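Local coordinates for protein DNA methyltransferase (Nicotiana tabacum, PDB 4ONQ) that probably methylates cytosines in DNA at carbon 5, seen here as its rearranged catalytic domain with the cofactor analogue sinefungin bound, at residues A[28-42]-A[54-66]. The protein carries 5 engineered substitutions. Residues are numbered along the deposited sequence; the frame is centred on the assembly and turned at random.
Engineered in segment 28-42: Ser32 (natural residue Glu). Engineered in segment 54-66: Ser58 (natural residue Arg), Ser59 (natural residue Phe).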
loop_
_atom_site.group_PDB
_atom_site.type_symbol
_atom_site.label_atom_id
_atom_site.label_comp_id
_atom_site.label_asym_id
_atom_site.label_seq_id
_atom_site.Cartn_x
_atom_site.Cartn_y
_atom_site.Cartn_z
ATOM N N ARG A 28 -19.705 -12.145 3.171
ATOM C CA ARG A 28 -20.217 -10.854 2.773
ATOM C C ARG A 28 -21.182 -11.081 1.638
ATOM O O ARG A 28 -20.907 -11.865 0.732
ATOM C CB ARG A 28 -19.092 -9.916 2.337
ATOM C CG ARG A 28 -19.606 -8.603 1.776
ATOM C CD ARG A 28 -18.480 -7.670 1.382
ATOM N NE ARG A 28 -17.750 -8.134 0.206
ATOM C CZ ARG A 28 -16.800 -7.427 -0.396
ATOM N NH1 ARG A 28 -16.482 -6.225 0.065
ATOM N NH2 ARG A 28 -16.174 -7.913 -1.461
ATOM N N THR A 29 -22.281 -10.369 1.680
ATOM C CA THR A 29 -23.220 -10.434 0.603
ATOM C C THR A 29 -23.189 -9.112 -0.148
ATOM O O THR A 29 -23.509 -8.066 0.378
ATOM C CB THR A 29 -24.614 -10.831 1.109
ATOM O OG1 THR A 29 -24.720 -12.262 1.121
ATOM C CG2 THR A 29 -25.686 -10.297 0.212
ATOM N N LEU A 30 -22.741 -9.183 -1.383
ATOM C CA LEU A 30 -22.625 -7.986 -2.198
ATOM C C LEU A 30 -23.992 -7.473 -2.614
ATOM O O LEU A 30 -24.837 -8.245 -3.075
ATOM C CB LEU A 30 -21.785 -8.261 -3.449
ATOM C CG LEU A 30 -20.321 -7.823 -3.412
ATOM C CD1 LEU A 30 -20.194 -6.470 -2.733
ATOM C CD2 LEU A 30 -19.441 -8.863 -2.737
ATOM N N PRO A 31 -24.224 -6.168 -2.417
ATOM C CA PRO A 31 -25.366 -5.496 -3.041
ATOM C C PRO A 31 -25.425 -5.828 -4.530
ATOM O O PRO A 31 -24.375 -5.916 -5.160
ATOM C CB PRO A 31 -25.050 -4.016 -2.837
ATOM C CG PRO A 31 -24.137 -3.970 -1.618
ATOM C CD PRO A 31 -23.613 -5.355 -1.351
ATOM N N SER A 32 -26.621 -6.036 -5.070
ATOM C CA SER A 32 -26.787 -6.500 -6.449
ATOM C C SER A 32 -26.100 -5.608 -7.476
ATOM O O SER A 32 -25.549 -6.091 -8.461
ATOM C CB SER A 32 -28.277 -6.623 -6.788
ATOM O OG SER A 32 -28.484 -6.916 -8.159
ATOM N N GLN A 33 -26.156 -4.303 -7.251
ATOM C CA GLN A 33 -25.570 -3.336 -8.176
ATOM C C GLN A 33 -24.049 -3.314 -8.060
ATOM O O GLN A 33 -23.342 -2.925 -8.992
ATOM C CB GLN A 33 -26.141 -1.933 -7.924
ATOM C CG GLN A 33 -25.712 -1.281 -6.605
ATOM C CD GLN A 33 -26.444 -1.822 -5.383
ATOM O OE1 GLN A 33 -26.936 -2.951 -5.383
ATOM N NE2 GLN A 33 -26.517 -1.010 -4.333
ATOM N N ALA A 34 -23.555 -3.748 -6.907
ATOM C CA ALA A 34 -22.127 -3.739 -6.624
ATOM C C ALA A 34 -21.388 -4.864 -7.344
ATOM O O ALA A 34 -20.161 -4.853 -7.424
ATOM C CB ALA A 34 -21.889 -3.820 -5.122
ATOM N N VAL A 35 -22.134 -5.830 -7.872
ATOM C CA VAL A 35 -21.527 -6.984 -8.530
ATOM C C VAL A 35 -21.223 -6.688 -9.998
ATOM O O VAL A 35 -21.078 -5.531 -10.393
ATOM C CB VAL A 35 -22.422 -8.242 -8.424
ATOM C CG1 VAL A 35 -23.633 -8.119 -9.341
ATOM C CG2 VAL A 35 -21.634 -9.480 -8.792
ATOM N N GLY A 36 -21.120 -7.743 -10.802
ATOM C CA GLY A 36 -20.837 -7.613 -12.217
ATOM C C GLY A 36 -19.428 -7.126 -12.483
ATOM O O GLY A 36 -18.769 -6.596 -11.589
ATOM N N PRO A 37 -18.949 -7.323 -13.717
ATOM C CA PRO A 37 -17.666 -6.770 -14.159
ATOM C C PRO A 37 -17.780 -5.261 -14.333
ATOM O O PRO A 37 -18.836 -4.779 -14.744
ATOM C CB PRO A 37 -17.448 -7.436 -15.522
ATOM C CG PRO A 37 -18.346 -8.627 -15.527
ATOM C CD PRO A 37 -19.536 -8.218 -14.724
ATOM N N PRO A 38 -16.704 -4.517 -14.038
ATOM C CA PRO A 38 -15.387 -5.011 -13.631
ATOM C C PRO A 38 -15.291 -5.219 -12.129
ATOM O O PRO A 38 -16.219 -4.867 -11.399
ATOM C CB PRO A 38 -14.478 -3.847 -14.006
ATOM C CG PRO A 38 -15.319 -2.654 -13.699
ATOM C CD PRO A 38 -16.735 -3.043 -14.084
ATOM N N PHE A 39 -14.177 -5.793 -11.682
ATOM C CA PHE A 39 -13.845 -5.809 -10.265
ATOM C C PHE A 39 -13.234 -4.464 -9.916
ATOM O O PHE A 39 -12.497 -3.889 -10.715
ATOM C CB PHE A 39 -12.852 -6.925 -9.947
ATOM C CG PHE A 39 -13.476 -8.286 -9.866
ATOM C CD1 PHE A 39 -14.322 -8.610 -8.820
ATOM C CD2 PHE A 39 -13.211 -9.245 -10.831
ATOM C CE1 PHE A 39 -14.894 -9.865 -8.735
ATOM C CE2 PHE A 39 -13.783 -10.503 -10.753
ATOM C CZ PHE A 39 -14.626 -10.812 -9.703
ATOM N N PHE A 40 -13.544 -3.943 -8.736
ATOM C CA PHE A 40 -12.926 -2.691 -8.325
ATOM C C PHE A 40 -12.367 -2.763 -6.917
ATOM O O PHE A 40 -12.876 -3.494 -6.067
ATOM C CB PHE A 40 -13.866 -1.492 -8.501
ATOM C CG PHE A 40 -14.922 -1.375 -7.441
ATOM C CD1 PHE A 40 -14.681 -0.655 -6.278
ATOM C CD2 PHE A 40 -16.168 -1.952 -7.620
ATOM C CE1 PHE A 40 -15.658 -0.532 -5.304
ATOM C CE2 PHE A 40 -17.152 -1.830 -6.647
ATOM C CZ PHE A 40 -16.895 -1.117 -5.489
ATOM N N TYR A 41 -11.315 -1.990 -6.689
ATOM C CA TYR A 41 -10.588 -2.011 -5.437
ATOM C C TYR A 41 -10.197 -0.577 -5.112
ATOM O O TYR A 41 -9.437 0.046 -5.850
ATOM C CB TYR A 41 -9.347 -2.886 -5.603
ATOM C CG TYR A 41 -8.593 -3.212 -4.337
ATOM C CD1 TYR A 41 -8.988 -4.275 -3.515
ATOM C CD2 TYR A 41 -7.456 -2.481 -3.979
ATOM C CE1 TYR A 41 -8.276 -4.585 -2.363
ATOM C CE2 TYR A 41 -6.741 -2.775 -2.841
ATOM C CZ TYR A 41 -7.149 -3.821 -2.034
ATOM O OH TYR A 41 -6.413 -4.105 -0.907
ATOM N N TYR A 42 -10.751 -0.048 -4.028
ATOM C CA TYR A 42 -10.468 1.314 -3.598
ATOM C C TYR A 42 -9.847 1.324 -2.208
ATOM O O TYR A 42 -10.335 0.659 -1.297
ATOM C CB TYR A 42 -11.739 2.175 -3.592
ATOM C CG TYR A 42 -11.446 3.594 -3.173
ATOM C CD1 TYR A 42 -10.836 4.475 -4.053
ATOM C CD2 TYR A 42 -11.735 4.041 -1.892
ATOM C CE1 TYR A 42 -10.538 5.762 -3.679
ATOM C CE2 TYR A 42 -11.440 5.338 -1.507
ATOM C CZ TYR A 42 -10.838 6.194 -2.408
ATOM O OH TYR A 42 -10.529 7.490 -2.053
ATOM N N ASP A 54 -19.045 7.098 5.283
ATOM C CA ASP A 54 -20.427 7.017 4.819
ATOM C C ASP A 54 -20.546 7.483 3.363
ATOM O O ASP A 54 -21.149 6.799 2.533
ATOM C CB ASP A 54 -21.360 7.819 5.727
ATOM C CG ASP A 54 -21.655 7.105 7.037
ATOM O OD1 ASP A 54 -21.503 5.864 7.090
ATOM O OD2 ASP A 54 -22.047 7.784 8.011
ATOM N N THR A 55 -19.950 8.634 3.063
ATOM C CA THR A 55 -19.939 9.185 1.709
ATOM C C THR A 55 -19.298 8.231 0.705
ATOM O O THR A 55 -19.841 7.992 -0.376
ATOM C CB THR A 55 -19.162 10.516 1.650
ATOM O OG1 THR A 55 -19.781 11.478 2.512
ATOM C CG2 THR A 55 -19.127 11.056 0.224
ATOM N N ILE A 56 -18.136 7.700 1.069
ATOM C CA ILE A 56 -17.405 6.779 0.205
ATOM C C ILE A 56 -18.223 5.527 -0.087
ATOM O O ILE A 56 -18.297 5.085 -1.234
ATOM C CB ILE A 56 -16.035 6.398 0.808
ATOM C CG1 ILE A 56 -15.097 7.608 0.794
ATOM C CG2 ILE A 56 -15.412 5.246 0.038
ATOM C CD1 ILE A 56 -13.815 7.407 1.591
ATOM N N SER A 57 -18.850 4.969 0.946
ATOM C CA SER A 57 -19.713 3.804 0.765
ATOM C C SER A 57 -20.895 4.109 -0.152
ATOM O O SER A 57 -21.178 3.350 -1.077
ATOM C CB SER A 57 -20.215 3.277 2.108
ATOM O OG SER A 57 -19.159 2.709 2.862
ATOM N N SER A 58 -21.582 5.220 0.106
ATOM C CA SER A 58 -22.744 5.586 -0.696
ATOM C C SER A 58 -22.357 5.806 -2.151
ATOM O O SER A 58 -23.117 5.473 -3.060
ATOM C CB SER A 58 -23.430 6.836 -0.135
ATOM O OG SER A 58 -22.678 8.008 -0.394
ATOM N N SER A 59 -21.167 6.356 -2.369
ATOM C CA SER A 59 -20.693 6.618 -3.720
ATOM C C SER A 59 -20.288 5.326 -4.421
ATOM O O SER A 59 -20.336 5.233 -5.648
ATOM C CB SER A 59 -19.517 7.594 -3.700
ATOM O OG SER A 59 -19.908 8.849 -3.176
ATOM N N LEU A 60 -19.892 4.329 -3.636
ATOM C CA LEU A 60 -19.430 3.063 -4.196
ATOM C C LEU A 60 -20.397 1.921 -3.911
ATOM O O LEU A 60 -20.036 0.937 -3.265
ATOM C CB LEU A 60 -18.031 2.710 -3.681
ATOM C CG LEU A 60 -16.873 3.585 -4.158
ATOM C CD1 LEU A 60 -15.556 3.106 -3.562
ATOM C CD2 LEU A 60 -16.801 3.588 -5.673
ATOM N N TYR A 61 -21.628 2.074 -4.383
ATOM C CA TYR A 61 -22.591 0.979 -4.422
ATOM C C TYR A 61 -22.902 0.381 -3.047
ATOM O O TYR A 61 -23.173 -0.815 -2.928
ATOM C CB TYR A 61 -22.105 -0.083 -5.412
ATOM C CG TYR A 61 -21.544 0.546 -6.673
ATOM C CD1 TYR A 61 -22.383 1.145 -7.604
ATOM C CD2 TYR A 61 -20.177 0.570 -6.916
ATOM C CE1 TYR A 61 -21.880 1.735 -8.749
ATOM C CE2 TYR A 61 -19.664 1.160 -8.059
ATOM C CZ TYR A 61 -20.519 1.740 -8.969
ATOM O OH TYR A 61 -20.013 2.324 -10.107
ATOM N N ASP A 62 -22.847 1.233 -2.021
ATOM C CA ASP A 62 -23.240 0.894 -0.649
ATOM C C ASP A 62 -22.324 -0.088 0.079
ATOM O O ASP A 62 -22.572 -0.428 1.236
ATOM C CB ASP A 62 -24.681 0.397 -0.603
ATOM C CG ASP A 62 -25.656 1.412 -1.141
ATOM O OD1 ASP A 62 -25.491 2.610 -0.829
ATOM O OD2 ASP A 62 -26.580 1.012 -1.881
ATOM N N ILE A 63 -21.265 -0.526 -0.594
ATOM C CA ILE A 63 -20.314 -1.482 -0.027
ATOM C C ILE A 63 -19.675 -0.990 1.279
ATOM O O ILE A 63 -19.281 0.171 1.400
ATOM C CB ILE A 63 -19.215 -1.844 -1.055
ATOM C CG1 ILE A 63 -19.853 -2.400 -2.334
ATOM C CG2 ILE A 63 -18.218 -2.837 -0.468
ATOM C CD1 ILE A 63 -18.854 -2.959 -3.326
ATOM N N GLU A 64 -19.548 -1.861 2.247
ATOM C CA GLU A 64 -18.910 -1.454 3.460
ATOM C C GLU A 64 -17.447 -1.760 3.365
ATOM O O GLU A 64 -17.053 -2.792 2.869
ATOM C CB GLU A 64 -19.469 -2.205 4.643
ATOM C CG GLU A 64 -20.839 -1.851 5.062
ATOM C CD GLU A 64 -21.486 -3.010 5.772
ATOM O OE1 GLU A 64 -20.895 -4.104 5.749
ATOM O OE2 GLU A 64 -22.572 -2.841 6.353
ATOM N N PRO A 65 -16.642 -0.868 3.886
ATOM C CA PRO A 65 -15.195 -1.025 3.759
ATOM C C PRO A 65 -14.700 -2.190 4.583
ATOM O O PRO A 65 -15.352 -2.587 5.550
ATOM C CB PRO A 65 -14.649 0.286 4.331
ATOM C CG PRO A 65 -15.703 0.754 5.258
ATOM C CD PRO A 65 -16.999 0.363 4.609
ATOM N N GLU A 66 -13.560 -2.736 4.178
ATOM C CA GLU A 66 -12.878 -3.774 4.924
ATOM C C GLU A 66 -11.643 -3.134 5.530
ATOM O O GLU A 66 -10.723 -2.731 4.815
ATOM C CB GLU A 66 -12.493 -4.933 4.002
ATOM C CG GLU A 66 -11.622 -5.987 4.667
ATOM C CD GLU A 66 -11.291 -7.164 3.760
ATOM O OE1 GLU A 66 -11.386 -7.024 2.519
ATOM O OE2 GLU A 66 -10.937 -8.237 4.297
#
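In the helix that leads to Leu60, which packs on Phe40 and Tyr42, Thr55 O takes three hydrogen bonds. They come from Ser59 N and from the hydroxyls of the engineered Ser58 and Ser59. Ser58 OG lies 2.8 Å from Thr55 O, and Ser59 OG sits above the carbonyl plane. After the helix, a type I' turn from Leu60 to Ile63 points the Tyr61 and Ile63 side chains toward segment 28-42. Ile63 meets several partners. Its CD1 lies 3.5 Å from Phe40 CZ and 3.6 Å from Ala34 CB, and it also touches Leu30 CD1. Its other branch, CG2, meets Arg28 NH1 at 3.8 Å. A chi1 of 77° tucks the Phe40 CG between its own N and C, and the ring then lies against Ile63 and Tyr61. The edge of Tyr61 points at the Phe40 face in an offset edge-to-face pair, centroids 5.8 Å apart and planes at 61°. Leu60 CD1 bridges Phe40 CE1 and Tyr42 CB, 3.9 Å from the latter. Replacing Phe40 by an alanine would probably open a gap next to Ile63 CD1 and leave the Tyr61 ring without its edge-to-face partner. Gln33 and Asp62 are exposed, and Gln33 NE2 lies near Asp62 OD2, but the angle is too poor for a bond. Tyr341 and Leu345 of helix 337-352 also touch Phe40, while Ile83 of strand 79-84 meets Leu60 and Ile63. Strand 39-45, helix 50-59 and strand 66-69 form a strand-helix-strand crossover, with strand 79-84 inserted antiparallel between the two strands, as in the Rossmann-like class I methyltransferase fold.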